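Local atomic coordinates of aminoglycoside phosphotransferase (Streptomyces rimosus, PDB entry 6FUC), a protein that probably transfers a phosphate group from ATP to the 3''-hydroxyl of streptomycin, a kinase reaction that underlies resistance to this antibiotic. Residues A[69-74]-A[206-211]; A[115-120]-A[183-188]. One frame throughout, in Å; residues are numbered along the deposited sequence.

Contact 1. Residues A[69-74]-A[206-211]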
loop_
_atom_site.group_PDB
_atom_site.type_symbol
_atom_site.label_atom_id
_atom_site.label_comp_id
_atom_site.label_asym_id
_atom_site.label_seq_id
_atom_site.Cartn_x
_atom_site.Cartn_y
_atom_site.Cartn_z
ATOM N N PRO A 69 -11.584 -5.411 7.049
ATOM C CA PRO A 69 -11.783 -6.269 5.899
ATOM C C PRO A 69 -10.560 -6.300 4.978
ATOM O O PRO A 69 -9.972 -5.293 4.614
ATOM C CB PRO A 69 -12.984 -5.617 5.198
ATOM C CG PRO A 69 -12.910 -4.156 5.582
ATOM C CD PRO A 69 -12.449 -4.215 7.006
ATOM N N GLY A 70 -10.209 -7.511 4.569
ATOM C CA GLY A 70 -8.999 -7.756 3.786
ATOM C C GLY A 70 -9.007 -9.196 3.295
ATOM O O GLY A 70 -9.953 -9.941 3.480
ATOM N N PRO A 71 -7.939 -9.604 2.627
ATOM C CA PRO A 71 -7.813 -10.963 2.103
ATOM C C PRO A 71 -7.640 -11.977 3.217
ATOM O O PRO A 71 -7.319 -11.620 4.368
ATOM C CB PRO A 71 -6.578 -10.890 1.227
ATOM C CG PRO A 71 -6.126 -9.507 1.194
ATOM C CD PRO A 71 -6.728 -8.822 2.377
ATOM N N ARG A 72 -7.779 -13.241 2.867
ATOM C CA ARG A 72 -7.362 -14.339 3.738
ATOM C C ARG A 72 -6.190 -15.060 3.063
ATOM O O ARG A 72 -6.140 -15.194 1.844
ATOM C CB ARG A 72 -8.504 -15.337 3.945
ATOM C CG ARG A 72 -9.651 -14.665 4.661
ATOM C CD ARG A 72 -10.906 -15.539 4.705
ATOM N NE ARG A 72 -11.523 -15.801 3.402
ATOM C CZ ARG A 72 -11.460 -16.976 2.737
ATOM N NH1 ARG A 72 -12.142 -17.095 1.585
ATOM N NH2 ARG A 72 -10.700 -17.972 3.162
ATOM N N VAL A 73 -5.266 -15.537 3.915
ATOM C CA VAL A 73 -4.195 -16.381 3.413
ATOM C C VAL A 73 -4.733 -17.792 3.130
ATOM O O VAL A 73 -5.234 -18.446 4.042
ATOM C CB VAL A 73 -3.004 -16.444 4.368
ATOM C CG1 VAL A 73 -1.935 -17.363 3.811
ATOM C CG2 VAL A 73 -2.445 -15.040 4.640
ATOM N N LEU A 74 -4.592 -18.227 1.875
ATOM C CA LEU A 74 -5.061 -19.559 1.488
ATOM C C LEU A 74 -3.931 -20.564 1.496
ATOM O O LEU A 74 -4.196 -21.744 1.725
ATOM C CB LEU A 74 -5.718 -19.477 0.102
ATOM C CG LEU A 74 -6.967 -18.563 0.049
ATOM C CD1 LEU A 74 -7.516 -18.472 -1.338
ATOM C CD2 LEU A 74 -8.032 -19.021 1.018
ATOM N N GLY A 206 -12.787 -3.946 1.073
ATOM C CA GLY A 206 -11.626 -4.370 1.859
ATOM C C GLY A 206 -10.393 -3.716 1.333
ATOM O O GLY A 206 -10.417 -2.999 0.336
ATOM N N PHE A 207 -9.298 -3.974 2.031
ATOM C CA PHE A 207 -7.971 -3.497 1.656
ATOM C C PHE A 207 -7.139 -4.664 1.108
ATOM O O PHE A 207 -7.325 -5.789 1.567
ATOM C CB PHE A 207 -7.265 -2.929 2.874
ATOM C CG PHE A 207 -7.971 -1.762 3.501
ATOM C CD1 PHE A 207 -7.910 -0.517 2.943
ATOM C CD2 PHE A 207 -8.746 -1.921 4.636
ATOM C CE1 PHE A 207 -8.567 0.573 3.509
ATOM C CE2 PHE A 207 -9.415 -0.824 5.208
ATOM C CZ PHE A 207 -9.275 0.407 4.632
ATOM N N ILE A 208 -6.239 -4.370 0.176
ATOM C CA ILE A 208 -5.321 -5.355 -0.341
ATOM C C ILE A 208 -3.877 -4.829 -0.269
ATOM O O ILE A 208 -3.667 -3.669 0.085
ATOM C CB ILE A 208 -5.693 -5.787 -1.773
ATOM C CG1 ILE A 208 -5.575 -4.615 -2.764
ATOM C CG2 ILE A 208 -7.052 -6.445 -1.823
ATOM C CD1 ILE A 208 -5.499 -5.042 -4.211
ATOM N N ASP A 209 -2.930 -5.678 -0.606
ATOM C CA ASP A 209 -1.519 -5.286 -0.728
ATOM C C ASP A 209 -0.995 -4.685 0.584
ATOM O O ASP A 209 -0.518 -3.555 0.682
ATOM C CB ASP A 209 -1.259 -4.452 -1.967
ATOM C CG ASP A 209 -1.406 -5.340 -3.249
ATOM O OD1 ASP A 209 -1.423 -6.581 -3.183
ATOM O OD2 ASP A 209 -1.558 -4.767 -4.341
ATOM N N LEU A 210 -1.066 -5.566 1.612
ATOM C CA LEU A 210 -0.812 -5.230 3.013
ATOM C C LEU A 210 0.587 -5.454 3.485
ATOM O O LEU A 210 0.858 -5.468 4.682
ATOM C CB LEU A 210 -1.822 -6.008 3.868
ATOM C CG LEU A 210 -3.268 -5.643 3.682
ATOM C CD1 LEU A 210 -4.206 -6.724 4.124
ATOM C CD2 LEU A 210 -3.585 -4.369 4.406
ATOM N N GLY A 211 1.541 -5.598 2.549
ATOM C CA GLY A 211 2.889 -5.947 2.901
ATOM C C GLY A 211 3.672 -4.958 3.720
ATOM O O GLY A 211 4.697 -5.319 4.296
#

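Contact 2. Residues A[115-120]-A[183-188]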
loop_
_atom_site.group_PDB
_atom_site.type_symbol
_atom_site.label_atom_id
_atom_site.label_comp_id
_atom_site.label_asym_id
_atom_site.label_seq_id
_atom_site.Cartn_x
_atom_site.Cartn_y
_atom_site.Cartn_z
ATOM N N ARG A 115 -10.321 5.104 9.177
ATOM C CA ARG A 115 -10.359 5.461 10.581
ATOM C C ARG A 115 -10.413 4.186 11.419
ATOM O O ARG A 115 -9.721 4.067 12.469
ATOM C CB ARG A 115 -11.554 6.373 10.883
ATOM C CG ARG A 115 -11.637 6.676 12.357
ATOM C CD ARG A 115 -12.782 7.544 12.760
ATOM N NE ARG A 115 -14.099 7.145 12.306
ATOM C CZ ARG A 115 -14.812 6.074 12.682
ATOM N NH1 ARG A 115 -14.364 5.151 13.544
ATOM N NH2 ARG A 115 -16.025 5.914 12.164
ATOM N N ARG A 116 -11.234 3.223 11.042
ATOM C CA ARG A 116 -11.314 1.983 11.816
ATOM C C ARG A 116 -9.962 1.274 11.866
ATOM O O ARG A 116 -9.532 0.810 12.932
ATOM C CB ARG A 116 -12.392 1.050 11.274
ATOM C CG ARG A 116 -13.785 1.573 11.503
ATOM C CD ARG A 116 -14.813 0.555 10.915
ATOM N NE ARG A 116 -14.827 -0.722 11.718
ATOM C CZ ARG A 116 -14.242 -1.909 11.457
ATOM N NH1 ARG A 116 -13.502 -2.200 10.344
ATOM N NH2 ARG A 116 -14.383 -2.818 12.395
ATOM N N LEU A 117 -9.268 1.193 10.736
ATOM C CA LEU A 117 -7.940 0.599 10.726
ATOM C C LEU A 117 -6.994 1.359 11.651
ATOM O O LEU A 117 -6.249 0.768 12.475
ATOM C CB LEU A 117 -7.406 0.552 9.315
ATOM C CG LEU A 117 -5.970 0.136 9.117
ATOM C CD1 LEU A 117 -5.715 -1.296 9.558
ATOM C CD2 LEU A 117 -5.580 0.304 7.661
ATOM N N HIS A 118 -7.041 2.694 11.530
ATOM C CA HIS A 118 -6.239 3.575 12.324
ATOM C C HIS A 118 -6.697 3.685 13.828
ATOM O O HIS A 118 -6.174 4.511 14.604
ATOM C CB HIS A 118 -6.208 4.967 11.744
ATOM C CG HIS A 118 -5.450 5.095 10.454
ATOM N ND1 HIS A 118 -5.186 6.322 9.907
ATOM C CD2 HIS A 118 -4.854 4.186 9.647
ATOM C CE1 HIS A 118 -4.487 6.167 8.805
ATOM N NE2 HIS A 118 -4.285 4.862 8.600
ATOM N N GLU A 119 -7.675 2.977 14.208
ATOM C CA GLU A 119 -8.070 2.874 15.596
ATOM C C GLU A 119 -7.636 1.581 16.218
ATOM O O GLU A 119 -7.764 1.460 17.447
ATOM C CB GLU A 119 -9.594 3.100 15.743
ATOM C CG GLU A 119 -9.869 4.597 15.609
ATOM C CD GLU A 119 -11.332 4.943 15.696
ATOM O OE1 GLU A 119 -12.180 4.062 15.736
ATOM O OE2 GLU A 119 -11.667 6.122 15.676
ATOM N N LEU A 120 -7.043 0.643 15.480
ATOM C CA LEU A 120 -6.432 -0.507 16.147
ATOM C C LEU A 120 -5.371 -0.013 17.122
ATOM O O LEU A 120 -4.652 0.919 16.818
ATOM C CB LEU A 120 -5.792 -1.440 15.131
ATOM C CG LEU A 120 -6.766 -2.151 14.175
ATOM C CD1 LEU A 120 -5.970 -3.028 13.247
ATOM C CD2 LEU A 120 -7.823 -2.929 14.929
ATOM N N THR A 183 0.782 8.033 16.458
ATOM C CA THR A 183 0.972 6.791 15.728
ATOM C C THR A 183 -0.349 6.034 15.610
ATOM O O THR A 183 -1.153 6.013 16.549
ATOM C CB THR A 183 2.009 5.910 16.495
ATOM O OG1 THR A 183 3.296 6.471 16.394
ATOM C CG2 THR A 183 2.110 4.449 16.030
ATOM N N VAL A 184 -0.510 5.401 14.468
ATOM C CA VAL A 184 -1.629 4.517 14.195
ATOM C C VAL A 184 -1.102 3.263 13.516
ATOM O O VAL A 184 0.052 3.220 13.081
ATOM C CB VAL A 184 -2.702 5.186 13.307
ATOM C CG1 VAL A 184 -3.234 6.460 13.912
ATOM C CG2 VAL A 184 -2.163 5.453 11.926
ATOM N N VAL A 185 -1.958 2.234 13.395
ATOM C CA VAL A 185 -1.673 1.114 12.505
ATOM C C VAL A 185 -2.049 1.515 11.098
ATOM O O VAL A 185 -3.213 1.678 10.763
ATOM C CB VAL A 185 -2.416 -0.154 12.911
ATOM C CG1 VAL A 185 -2.094 -1.272 11.943
ATOM C CG2 VAL A 185 -2.099 -0.544 14.363
ATOM N N CYS A 186 -1.021 1.791 10.275
ATOM C CA CYS A 186 -1.207 2.153 8.896
ATOM C C CYS A 186 -1.344 0.906 7.983
ATOM O O CYS A 186 -0.717 -0.115 8.216
ATOM C CB CYS A 186 -0.026 2.973 8.369
ATOM S SG CYS A 186 -0.028 4.689 8.859
ATOM N N HIS A 187 -2.134 1.078 6.934
ATOM C CA HIS A 187 -2.128 0.113 5.831
ATOM C C HIS A 187 -0.732 -0.064 5.248
ATOM O O HIS A 187 -0.320 -1.183 4.946
ATOM C CB HIS A 187 -3.100 0.650 4.759
ATOM C CG HIS A 187 -3.079 -0.152 3.522
ATOM N ND1 HIS A 187 -2.084 -0.047 2.595
ATOM C CD2 HIS A 187 -3.939 -1.103 3.088
ATOM C CE1 HIS A 187 -2.322 -0.943 1.651
ATOM N NE2 HIS A 187 -3.466 -1.575 1.912
ATOM N N GLY A 188 -0.060 1.062 5.068
ATOM C CA GLY A 188 1.329 1.072 4.669
ATOM C C GLY A 188 1.580 1.406 3.231
ATOM O O GLY A 188 2.719 1.769 2.905
#

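Contact 1. Residues A[69-74]-A[206-211]
Pro69 and Gly206 lie closest in the backbone, with their CA atoms 4.5 Å apart. The touching parts of the two segments run 57° to one another. One hydrogen bond joins them, from Phe207 N to Pro69 O at 3.0 Å. It is nearly straight at the hydrogen (164°), but the N-H comes from above the carbonyl plane. Gly70 is almost fully extended, and its CA makes a C-H...O contact of 3.4 Å with Phe207 O.

The side chains add contacts with backbone atoms and one close apolar pair. The Pro69 ring lays CB and CG against Gly206 CA. Pro71 CD comes to 3.2 Å from Phe207 O and forms the apolar pair with Leu210 CD1 at 3.7 Å. Phe207 has CG anti to its carbonyl carbon (chi1 -61°), which brings CD2 to 3.6 Å from Pro69 O. The ring also packs on Ala113 and Val114 of helix 100-117.

The contact ties the link between helix 50-63 and strand 73-79 of the N-terminal lobe to the start of the loop bearing Asp209, the probable metal-binding aspartate of this kinase-like fold. One N-H bond holds the crossing. The buried Phe207 O is met by C-H groups of Gly70 and Pro71, at most weak compensation for a missing donor.

Contact 2. Residues A[115-120]-A[183-188]
His118 and Val184 form the centre of this contact, their CA atoms 5.1 Å apart. No hydrogen bond crosses between the segments.

His118 has CG anti to its carbonyl carbon (chi1 -70°), which lays the ring against Val184. Val184 CG2 sits over one ring face, 3.6 Å from the ring centroid and 11° off the normal, a clear CH-pi contact. Val184 CG1 turns instead to the backbone, near His118 O. The ring also brings CD2 to 3.2 Å from Val185 O, in an oblique approach. That oxygen is buried and has no hydrogen-bond partner. Cys186 SG meets the ring obliquely from farther off. Both ring nitrogens are engaged: ND1 with Tyr251 OH and NE2 with Asp221 OD2. These two bonds fix the rotation of the ring.

Leu117 reaches across with CG anti to the backbone N (chi1 172°). Its CG lies 3.6 Å from Val185 O, and CD2 touches His187 N at 3.6 Å and His187 CB at 3.8 Å. Val185 CG2 packs against Leu120 CB at 3.9 Å, while its other methyl, CG1, lies on the Leu117 side. A type I turn, closed by the hydrogen bond from Leu120 N to Leu117 O, follows the helix, and both leucines lie beside Val185.

The contact sets the C-terminal end of helix 100-117 against strand 184-186, which pairs antiparallel with strand 214-216. Helix 50-63 covers the leucines, with Leu63 on Leu117 and Trp62 on Leu120. Asp221 of helix 219-233 also accepts the N-H groups of His187 and Gly188, an arrangement that resembles the F-helix aspartate of protein kinases, which binds backbone N-H groups of the catalytic loop.

How the contacts relate
Contact 2 is nested in the chain loop closed by contact 1, and their centres lie 15 Å apart. His187 connects them: its NE2 is 2.8 Å from Ile208 O, a probable hydrogen bond, and its CD2 packs on Leu210 CD2 at 3.5 Å. His187 ND1 accepts the N-H of Asp189. By family likeness, His187, Asp189 and Asn194 belong to the catalytic-loop motif, with Asp189 the probable catalytic base. Asp209 probably corresponds to the metal-binding aspartate of the kinase fold. The bond from His187 to Ile208 O thus holds the probable catalytic loop against the probable metal-binding loop next to the N-terminal lobe, consistent with an ATP site between the lobes.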